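Endo-beta-1,2-glucanase (Talaromyces funiculosus, PDB 6IMV) hydrolyses internal beta-1,2-glucosidic linkages of beta-1,2-glucans as an endo-acting glycoside hydrolase. Local coordinates at residues A[58-66]-A[426-434]; A[83-94]-A[112-123]. All coordinates share one frame; numbering follows the deposited sequence.

Contact 1 (A[58-66]-A[426-434]). With BGC (beta-D-glucopyranose), chain I.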
loop_
_atom_site.group_PDB
_atom_site.type_symbol
_atom_site.label_atom_id
_atom_site.label_comp_id
_atom_site.label_asym_id
_atom_site.label_seq_id
_atom_site.Cartn_x
_atom_site.Cartn_y
_atom_site.Cartn_z
ATOM N N SER A 58 -3.843 -2.521 -13.566
ATOM C CA SER A 58 -3.381 -3.545 -12.642
ATOM C C SER A 58 -4.406 -4.680 -12.578
ATOM O O SER A 58 -5.602 -4.462 -12.768
ATOM C CB SER A 58 -3.106 -2.999 -11.260
ATOM O OG SER A 58 -4.290 -2.561 -10.621
ATOM N N TYR A 59 -3.890 -5.892 -12.355
ATOM C CA TYR A 59 -4.620 -6.985 -11.727
ATOM C C TYR A 59 -4.201 -7.042 -10.261
ATOM O O TYR A 59 -3.045 -6.759 -9.969
ATOM C CB TYR A 59 -4.261 -8.328 -12.365
ATOM C CG TYR A 59 -4.611 -8.474 -13.821
ATOM C CD1 TYR A 59 -5.928 -8.391 -14.251
ATOM C CD2 TYR A 59 -3.621 -8.692 -14.769
ATOM C CE1 TYR A 59 -6.247 -8.523 -15.591
ATOM C CE2 TYR A 59 -3.929 -8.831 -16.113
ATOM C CZ TYR A 59 -5.247 -8.747 -16.520
ATOM O OH TYR A 59 -5.556 -8.885 -17.837
ATOM N N ASP A 60 -5.098 -7.489 -9.373
ATOM C CA ASP A 60 -4.755 -7.704 -7.973
ATOM C C ASP A 60 -3.467 -8.533 -7.878
ATOM O O ASP A 60 -2.601 -8.261 -7.045
ATOM C CB ASP A 60 -5.887 -8.404 -7.214
ATOM C CG ASP A 60 -5.535 -8.715 -5.765
ATOM O OD1 ASP A 60 -5.088 -7.794 -5.067
ATOM O OD2 ASP A 60 -5.710 -9.878 -5.355
ATOM N N GLY A 61 -3.364 -9.546 -8.739
ATOM C CA GLY A 61 -2.195 -10.403 -8.818
ATOM C C GLY A 61 -2.520 -11.706 -9.527
ATOM O O GLY A 61 -3.401 -11.752 -10.375
ATOM N N THR A 62 -1.816 -12.774 -9.162
ATOM C CA THR A 62 -2.030 -14.073 -9.789
ATOM C C THR A 62 -1.613 -15.197 -8.841
ATOM O O THR A 62 -0.669 -15.069 -8.048
ATOM C CB THR A 62 -1.268 -14.194 -11.118
ATOM O OG1 THR A 62 -1.570 -15.472 -11.681
ATOM C CG2 THR A 62 0.227 -14.088 -10.961
ATOM N N ASN A 63 -2.323 -16.320 -8.960
ATOM C CA ASN A 63 -1.915 -17.576 -8.363
ATOM C C ASN A 63 -0.691 -18.096 -9.118
ATOM O O ASN A 63 -0.514 -17.810 -10.305
ATOM C CB ASN A 63 -3.034 -18.613 -8.422
ATOM C CG ASN A 63 -4.258 -18.190 -7.649
ATOM O OD1 ASN A 63 -4.332 -18.418 -6.445
ATOM N ND2 ASN A 63 -5.210 -17.579 -8.338
ATOM N N ILE A 64 0.144 -18.855 -8.410
ATOM C CA ILE A 64 1.243 -19.578 -9.020
ATOM C C ILE A 64 1.095 -21.050 -8.632
ATOM O O ILE A 64 0.536 -21.374 -7.568
ATOM C CB ILE A 64 2.613 -18.980 -8.623
ATOM C CG1 ILE A 64 2.869 -19.038 -7.111
ATOM C CG2 ILE A 64 2.724 -17.563 -9.147
ATOM C CD1 ILE A 64 4.168 -18.378 -6.673
ATOM N N ASP A 65 1.580 -21.931 -9.511
ATOM C CA ASP A 65 1.400 -23.367 -9.359
ATOM C C ASP A 65 2.115 -23.844 -8.087
ATOM O O ASP A 65 3.265 -23.493 -7.815
ATOM C CB ASP A 65 1.890 -24.108 -10.602
ATOM C CG ASP A 65 1.664 -25.607 -10.531
ATOM O OD1 ASP A 65 0.560 -26.031 -10.869
ATOM O OD2 ASP A 65 2.593 -26.325 -10.097
ATOM N N TRP A 66 1.411 -24.675 -7.319
ATOM C CA TRP A 66 1.889 -25.200 -6.062
ATOM C C TRP A 66 3.294 -25.806 -6.193
ATOM O O TRP A 66 4.132 -25.602 -5.323
ATOM C CB TRP A 66 0.906 -26.228 -5.498
ATOM C CG TRP A 66 1.372 -26.760 -4.182
ATOM C CD1 TRP A 66 1.957 -27.971 -3.929
ATOM C CD2 TRP A 66 1.369 -26.047 -2.935
ATOM N NE1 TRP A 66 2.272 -28.074 -2.598
ATOM C CE2 TRP A 66 1.924 -26.907 -1.967
ATOM C CE3 TRP A 66 0.933 -24.776 -2.548
ATOM C CZ2 TRP A 66 2.045 -26.536 -0.631
ATOM C CZ3 TRP A 66 1.061 -24.409 -1.229
ATOM C CH2 TRP A 66 1.613 -25.277 -0.287
ATOM N N GLY A 426 2.037 -24.499 5.569
ATOM C CA GLY A 426 1.263 -24.011 4.445
ATOM C C GLY A 426 1.763 -22.664 3.949
ATOM O O GLY A 426 2.364 -21.904 4.700
ATOM N N VAL A 427 1.476 -22.381 2.677
ATOM C CA VAL A 427 1.893 -21.170 2.003
ATOM C C VAL A 427 0.738 -20.701 1.109
ATOM O O VAL A 427 -0.025 -21.523 0.587
ATOM C CB VAL A 427 3.189 -21.438 1.209
ATOM C CG1 VAL A 427 3.449 -20.397 0.147
ATOM C CG2 VAL A 427 4.399 -21.560 2.119
ATOM N N SER A 428 0.603 -19.378 0.960
ATOM C CA SER A 428 -0.282 -18.784 -0.039
ATOM C C SER A 428 0.485 -18.685 -1.356
ATOM O O SER A 428 1.336 -17.812 -1.506
ATOM C CB SER A 428 -0.785 -17.431 0.399
ATOM O OG SER A 428 -1.747 -16.933 -0.519
ATOM N N ALA A 429 0.196 -19.598 -2.289
ATOM C CA ALA A 429 0.921 -19.673 -3.559
ATOM C C ALA A 429 0.324 -18.628 -4.504
ATOM O O ALA A 429 -0.455 -18.935 -5.418
ATOM C CB ALA A 429 0.843 -21.078 -4.107
ATOM N N LEU A 430 0.656 -17.369 -4.213
ATOM C CA LEU A 430 -0.031 -16.233 -4.753
ATOM C C LEU A 430 0.934 -15.044 -4.800
ATOM O O LEU A 430 1.878 -14.970 -4.001
ATOM C CB LEU A 430 -1.235 -15.961 -3.843
ATOM C CG LEU A 430 -2.161 -14.819 -4.265
ATOM C CD1 LEU A 430 -2.973 -15.214 -5.482
ATOM C CD2 LEU A 430 -3.076 -14.414 -3.122
ATOM N N LEU A 431 0.696 -14.142 -5.760
ATOM C CA LEU A 431 1.356 -12.847 -5.844
ATOM C C LEU A 431 0.284 -11.752 -5.836
ATOM O O LEU A 431 -0.677 -11.864 -6.581
ATOM C CB LEU A 431 2.157 -12.759 -7.149
ATOM C CG LEU A 431 2.972 -13.987 -7.545
ATOM C CD1 LEU A 431 3.445 -13.847 -8.984
ATOM C CD2 LEU A 431 4.147 -14.206 -6.600
ATOM N N THR A 432 0.467 -10.698 -5.031
ATOM C CA THR A 432 -0.372 -9.507 -5.119
ATOM C C THR A 432 0.494 -8.251 -5.002
ATOM O O THR A 432 1.585 -8.299 -4.432
ATOM C CB THR A 432 -1.467 -9.489 -4.040
ATOM O OG1 THR A 432 -0.848 -9.384 -2.758
ATOM C CG2 THR A 432 -2.358 -10.716 -4.073
ATOM N N TRP A 433 -0.013 -7.132 -5.539
ATOM C CA TRP A 433 0.628 -5.821 -5.379
ATOM C C TRP A 433 0.804 -5.519 -3.892
ATOM O O TRP A 433 1.886 -5.083 -3.471
ATOM C CB TRP A 433 -0.169 -4.698 -6.057
ATOM C CG TRP A 433 -0.124 -4.751 -7.548
ATOM C CD1 TRP A 433 -0.937 -5.484 -8.358
ATOM C CD2 TRP A 433 0.796 -4.063 -8.415
ATOM N NE1 TRP A 433 -0.602 -5.289 -9.666
ATOM C CE2 TRP A 433 0.460 -4.424 -9.738
ATOM C CE3 TRP A 433 1.858 -3.177 -8.208
ATOM C CZ2 TRP A 433 1.158 -3.938 -10.844
ATOM C CZ3 TRP A 433 2.547 -2.701 -9.301
ATOM C CH2 TRP A 433 2.209 -3.085 -10.597
ATOM N N ASP A 434 -0.274 -5.740 -3.123
ATOM C CA ASP A 434 -0.321 -5.417 -1.691
ATOM C C ASP A 434 0.817 -6.123 -0.931
ATOM O O ASP A 434 1.448 -5.502 -0.069
ATOM C CB ASP A 434 -1.698 -5.747 -1.096
ATOM C CG ASP A 434 -2.773 -4.698 -1.360
ATOM O OD1 ASP A 434 -3.050 -4.418 -2.526
ATOM O OD2 ASP A 434 -3.365 -4.192 -0.383
HETATM C C2 BGC I . -9.417 -9.284 -1.491
HETATM C C3 BGC I . -8.377 -10.220 -2.129
HETATM C C4 BGC I . -7.071 -9.482 -2.485
HETATM C C5 BGC I . -6.610 -8.630 -1.292
HETATM C C6 BGC I . -5.355 -7.804 -1.589
HETATM C C1 BGC I . -8.790 -8.477 -0.362
HETATM O O1 BGC I . -9.694 -7.555 0.253
HETATM O O2 BGC I . -10.461 -10.068 -0.941
HETATM O O3 BGC I . -8.911 -10.843 -3.299
HETATM O O4 BGC I . -6.033 -10.402 -2.880
HETATM O O5 BGC I . -7.669 -7.758 -0.877
HETATM O O6 BGC I . -5.659 -6.844 -2.597
HETATM O O HOH W 1 -2.878 -6.412 -4.293
HETATM O O HOH W 2 -3.044 -20.304 -5.121
#

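Contact 2 (A[83-94]-A[112-123])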
loop_
_atom_site.group_PDB
_atom_site.type_symbol
_atom_site.label_atom_id
_atom_site.label_comp_id
_atom_site.label_asym_id
_atom_site.label_seq_id
_atom_site.Cartn_x
_atom_site.Cartn_y
_atom_site.Cartn_z
ATOM N N GLU A 83 -3.681 0.209 -7.898
ATOM C CA GLU A 83 -3.305 1.280 -8.821
ATOM C C GLU A 83 -2.302 2.237 -8.162
ATOM O O GLU A 83 -1.354 2.647 -8.794
ATOM C CB GLU A 83 -4.542 2.048 -9.278
ATOM C CG GLU A 83 -5.463 1.241 -10.169
ATOM C CD GLU A 83 -4.921 0.953 -11.554
ATOM O OE1 GLU A 83 -4.753 1.916 -12.335
ATOM O OE2 GLU A 83 -4.673 -0.239 -11.852
ATOM N N SER A 84 -2.524 2.568 -6.888
ATOM C CA SER A 84 -1.676 3.505 -6.148
ATOM C C SER A 84 -0.245 2.960 -6.038
ATOM O O SER A 84 0.705 3.732 -6.172
ATOM C CB SER A 84 -2.279 3.860 -4.795
ATOM O OG SER A 84 -1.977 2.879 -3.826
ATOM N N LEU A 85 -0.093 1.636 -5.869
ATOM C CA LEU A 85 1.226 1.011 -5.734
ATOM C C LEU A 85 1.973 1.040 -7.075
ATOM O O LEU A 85 3.176 1.309 -7.109
ATOM C CB LEU A 85 1.081 -0.411 -5.191
ATOM C CG LEU A 85 0.580 -0.507 -3.746
ATOM C CD1 LEU A 85 0.288 -1.952 -3.360
ATOM C CD2 LEU A 85 1.575 0.107 -2.770
ATOM N N GLN A 86 1.246 0.785 -8.164
ATOM C CA GLN A 86 1.785 0.787 -9.510
ATOM C C GLN A 86 2.198 2.216 -9.897
ATOM O O GLN A 86 3.293 2.442 -10.412
ATOM C CB GLN A 86 0.733 0.216 -10.460
ATOM C CG GLN A 86 1.159 0.147 -11.917
ATOM C CD GLN A 86 0.033 -0.331 -12.801
ATOM O OE1 GLN A 86 -1.135 -0.282 -12.429
ATOM N NE2 GLN A 86 0.379 -0.789 -13.991
ATOM N N VAL A 87 1.325 3.183 -9.610
ATOM C CA VAL A 87 1.561 4.577 -9.978
ATOM C C VAL A 87 2.762 5.125 -9.195
ATOM O O VAL A 87 3.612 5.812 -9.778
ATOM C CB VAL A 87 0.285 5.425 -9.813
ATOM C CG1 VAL A 87 0.574 6.922 -9.843
ATOM C CG2 VAL A 87 -0.743 5.064 -10.878
ATOM N N MET A 88 2.847 4.809 -7.899
ATOM C CA MET A 88 3.968 5.259 -7.066
ATOM C C MET A 88 5.290 4.733 -7.646
ATOM O O MET A 88 6.275 5.472 -7.726
ATOM C CB MET A 88 3.811 4.791 -5.612
ATOM C CG MET A 88 2.862 5.647 -4.811
ATOM S SD MET A 88 2.829 5.215 -3.048
ATOM C CE MET A 88 1.717 3.820 -3.075
ATOM N N LEU A 89 5.311 3.457 -8.048
ATOM C CA LEU A 89 6.497 2.848 -8.667
ATOM C C LEU A 89 6.859 3.640 -9.931
ATOM O O LEU A 89 8.029 3.960 -10.150
ATOM C CB LEU A 89 6.192 1.383 -8.981
ATOM C CG LEU A 89 7.306 0.507 -9.550
ATOM C CD1 LEU A 89 7.416 0.644 -11.053
ATOM C CD2 LEU A 89 8.650 0.748 -8.896
ATOM N N TYR A 90 5.844 3.942 -10.753
ATOM C CA TYR A 90 6.042 4.649 -12.015
ATOM C C TYR A 90 6.523 6.088 -11.786
ATOM O O TYR A 90 7.238 6.624 -12.633
ATOM C CB TYR A 90 4.774 4.626 -12.872
ATOM C CG TYR A 90 4.368 3.275 -13.402
ATOM C CD1 TYR A 90 5.260 2.222 -13.513
ATOM C CD2 TYR A 90 3.063 3.058 -13.804
ATOM C CE1 TYR A 90 4.854 0.986 -13.993
ATOM C CE2 TYR A 90 2.643 1.834 -14.292
ATOM C CZ TYR A 90 3.543 0.793 -14.398
ATOM O OH TYR A 90 3.113 -0.407 -14.869
ATOM N N ALA A 91 6.134 6.707 -10.665
ATOM C CA ALA A 91 6.592 8.050 -10.327
ATOM C C ALA A 91 8.116 8.037 -10.154
ATOM O O ALA A 91 8.809 8.891 -10.714
ATOM C CB ALA A 91 5.878 8.568 -9.103
ATOM N N HIS A 92 8.638 7.030 -9.440
ATOM C CA HIS A 92 10.084 6.893 -9.250
ATOM C C HIS A 92 10.771 6.566 -10.583
ATOM O O HIS A 92 11.833 7.120 -10.888
ATOM C CB HIS A 92 10.394 5.849 -8.170
ATOM C CG HIS A 92 10.011 6.288 -6.796
ATOM N ND1 HIS A 92 10.669 7.313 -6.137
ATOM C CD2 HIS A 92 9.044 5.858 -5.956
ATOM C CE1 HIS A 92 10.126 7.485 -4.948
ATOM N NE2 HIS A 92 9.124 6.608 -4.814
ATOM N N ALA A 93 10.170 5.651 -11.355
ATOM C CA ALA A 93 10.733 5.187 -12.616
ATOM C C ALA A 93 10.886 6.361 -13.594
ATOM O O ALA A 93 11.957 6.535 -14.194
ATOM C CB ALA A 93 9.884 4.093 -13.209
ATOM N N ILE A 94 9.830 7.168 -13.746
ATOM C CA ILE A 94 9.855 8.257 -14.732
ATOM C C ILE A 94 10.834 9.359 -14.288
ATOM O O ILE A 94 11.313 10.089 -15.124
ATOM C CB ILE A 94 8.453 8.834 -15.026
ATOM C CG1 ILE A 94 8.436 9.496 -16.410
ATOM C CG2 ILE A 94 7.993 9.783 -13.933
ATOM C CD1 ILE A 94 7.063 9.727 -16.969
ATOM N N ALA A 112 13.556 2.595 -18.444
ATOM C CA ALA A 112 12.568 2.587 -17.343
ATOM C C ALA A 112 11.585 3.758 -17.453
ATOM O O ALA A 112 10.375 3.552 -17.331
ATOM C CB ALA A 112 13.270 2.559 -16.002
ATOM N N PRO A 113 12.042 5.017 -17.649
ATOM C CA PRO A 113 11.122 6.151 -17.766
ATOM C C PRO A 113 10.112 5.993 -18.910
ATOM O O PRO A 113 8.936 6.276 -18.719
ATOM C CB PRO A 113 12.046 7.359 -18.000
ATOM C CG PRO A 113 13.360 6.926 -17.380
ATOM C CD PRO A 113 13.450 5.445 -17.686
ATOM N N GLY A 114 10.582 5.536 -20.073
ATOM C CA GLY A 114 9.732 5.303 -21.242
ATOM C C GLY A 114 8.675 4.241 -20.975
ATOM O O GLY A 114 7.530 4.379 -21.404
ATOM N N ILE A 115 9.062 3.176 -20.262
ATOM C CA ILE A 115 8.130 2.106 -19.899
ATOM C C ILE A 115 7.024 2.679 -18.993
ATOM O O ILE A 115 5.836 2.482 -19.270
ATOM C CB ILE A 115 8.854 0.904 -19.260
ATOM C CG1 ILE A 115 9.773 0.198 -20.263
ATOM C CG2 ILE A 115 7.848 -0.068 -18.652
ATOM C CD1 ILE A 115 10.801 -0.734 -19.624
ATOM N N ALA A 116 7.416 3.404 -17.941
ATOM C CA ALA A 116 6.443 4.019 -17.032
ATOM C C ALA A 116 5.505 4.967 -17.802
ATOM O O ALA A 116 4.278 4.918 -17.625
ATOM C CB ALA A 116 7.157 4.738 -15.915
ATOM N N ALA A 117 6.080 5.819 -18.664
ATOM C CA ALA A 117 5.310 6.824 -19.410
ATOM C C ALA A 117 4.290 6.132 -20.322
ATOM O O ALA A 117 3.127 6.508 -20.380
ATOM C CB ALA A 117 6.236 7.725 -20.200
ATOM N N SER A 118 4.742 5.098 -21.024
ATOM C CA SER A 118 3.902 4.374 -21.970
ATOM C C SER A 118 2.691 3.733 -21.266
ATOM O O SER A 118 1.547 3.857 -21.746
ATOM C CB SER A 118 4.704 3.356 -22.697
ATOM O OG SER A 118 3.861 2.528 -23.454
ATOM N N ILE A 119 2.932 3.047 -20.145
ATOM C CA ILE A 119 1.863 2.351 -19.439
ATOM C C ILE A 119 0.883 3.384 -18.854
ATOM O O ILE A 119 -0.330 3.191 -18.900
ATOM C CB ILE A 119 2.418 1.382 -18.373
ATOM C CG1 ILE A 119 3.226 0.246 -19.008
ATOM C CG2 ILE A 119 1.285 0.835 -17.516
ATOM C CD1 ILE A 119 4.128 -0.501 -18.045
ATOM N N MET A 120 1.408 4.489 -18.318
ATOM C CA MET A 120 0.563 5.508 -17.685
ATOM C C MET A 120 -0.307 6.220 -18.735
ATOM O O MET A 120 -1.414 6.654 -18.428
ATOM C CB MET A 120 1.401 6.529 -16.917
ATOM C CG MET A 120 1.892 6.008 -15.579
ATOM S SD MET A 120 0.526 5.705 -14.432
ATOM C CE MET A 120 0.159 7.367 -13.869
ATOM N N ASP A 121 0.189 6.299 -19.976
ATOM C CA ASP A 121 -0.570 6.854 -21.086
ATOM C C ASP A 121 -1.737 5.920 -21.418
ATOM O O ASP A 121 -2.884 6.340 -21.467
ATOM C CB ASP A 121 0.335 7.101 -22.293
ATOM C CG ASP A 121 -0.378 7.838 -23.418
ATOM O OD1 ASP A 121 -1.483 7.430 -23.756
ATOM O OD2 ASP A 121 0.167 8.829 -23.920
ATOM N N THR A 122 -1.426 4.639 -21.627
ATOM C CA THR A 122 -2.445 3.616 -21.889
ATOM C C THR A 122 -3.465 3.595 -20.744
ATOM O O THR A 122 -4.667 3.548 -20.991
ATOM C CB THR A 122 -1.814 2.230 -22.075
ATOM O OG1 THR A 122 -0.811 2.345 -23.081
ATOM C CG2 THR A 122 -2.808 1.168 -22.478
ATOM N N LYS A 123 -2.966 3.634 -19.501
ATOM C CA LYS A 123 -3.809 3.553 -18.294
ATOM C C LYS A 123 -4.814 4.706 -18.283
ATOM O O LYS A 123 -5.996 4.466 -18.054
ATOM C CB LYS A 123 -2.961 3.581 -17.018
ATOM C CG LYS A 123 -3.744 3.601 -15.709
ATOM C CD LYS A 123 -2.878 3.833 -14.483
ATOM C CE LYS A 123 -1.912 2.702 -14.187
ATOM N NZ LYS A 123 -2.601 1.407 -14.004
#

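Contact 1 (A[58-66]-A[426-434])
D60 OD1 accepts from O6 of BGC at 2.7 Å and from water 1, which spans to the backbone N and OD1 of D434. D60 OD2 takes O4 of the same sugar at 2.6 Å, with H75 as a second partner, so the carboxylate is fixed against rotation. With CG anti to the backbone N (chi1 177°), the acid passes CG2 of T432 on its way to the glucose.

Behind it strands 61-64 and 430-432 run almost antiparallel, at 167°. W433 N donates to D60 O at 3.2 Å, nearly end-on to the carbonyl. T62 and L431 form a hydrogen-bonded pair, L431 N to T62 O measuring 2.8 Å. G61 sits so close to L431 O that a CB there would run into it. Further along, I64 N reaches A429 O at 3.1 Å, straight at the hydrogen (173°) but from above the carbonyl plane; water 2 also bonds A429 O and links it to OD1 of N63, whose ND2 bonds V73 O on strand 71-78.

On one face T62 and L431 run side by side, while I64 lies across L431, its CG2 3.8 Å from L431 CD1. W66 closes the far end, its ring edge directed at V427 O, with CZ3 3.6 Å from that oxygen.

T432 N-caps helix 433-443 and, through OG1, also bonds E418. The whole is an antiparallel strand pair with the glucose-binding pocket at one end: D60 comes from just before strand 61-64, T432 and D434 from the turn of strand 430-432 into helix 433-443.

Contact 2 (A[83-94]-A[112-123])
Helices 83-94 and 112-123 run roughly antiparallel at 138°, their axes closing to 8.0 Å, tightest where CA of I94 lies 3.9 Å from CA of P113. A93, A112 and A116 surround this point, consistent with so close an approach: CB of A116 nestles against CB of both Y90 and A93, and CG of P113 rests on A93 O.

At the wider end K123 bends at chi3 and chi4 (-67° and -57°), curling NZ in to meet two side chains of the facing helix. NZ makes a salt bridge to E83 OE1 at 2.8 Å, on the syn side of the carboxylate, and donates to Q86 OE1 at 2.7 Å from above the amide plane; G56 O is a further acceptor. E83 OE1 also accepts from Y127. The other half of the Q86 amide, NE2, donates in its own plane to Y90 OH at 2.9 Å, while H45 holds the same hydroxyl.

The Y90 ring lies with one face over CA of A116, and the I119 side chain crosses that of Y90 at about a right angle, CG2 3.6 Å from Y90 CE2. M120 brings its sulfur to the ring edge, SD 5.1 Å from the Y90 centroid, a Met-aromatic contact, and 3.8 Å from V87 CG2. Cut back to an alanine, Y90 is likely to leave a gap between the helices facing A116, I119 and M120, and Q86 NE2 and H45 without their shared hydroxyl.

F188 of helix 186-210 covers I94, P113 and A117, F176 of helix 163-182 backs M120, helix 98-104 packs on A93 and A112, and the E83 end meets S58 of strand 57-64.

Overall arrangement
After two N-terminal helices and the short strand 51-52, the chain forms strand 57-64, one half of contact 1, then runs through strand 71-78 into helix 80-94. A short excursion containing helix 98-104 leads into helix 112-133, and contact 2 closes that local loop of 17 residues. Contact 1 waits until strand 427-432 returns beside strand 57-64, after 359 residues that include the whole of contact 2. The two meet directly: S58 OG lies 2.7 Å from E83 OE2, a probable hydrogen bond, and the W433 ring packs on Q86. The sheet that bears the sugar pocket is thus joined to the helical body of the enzyme.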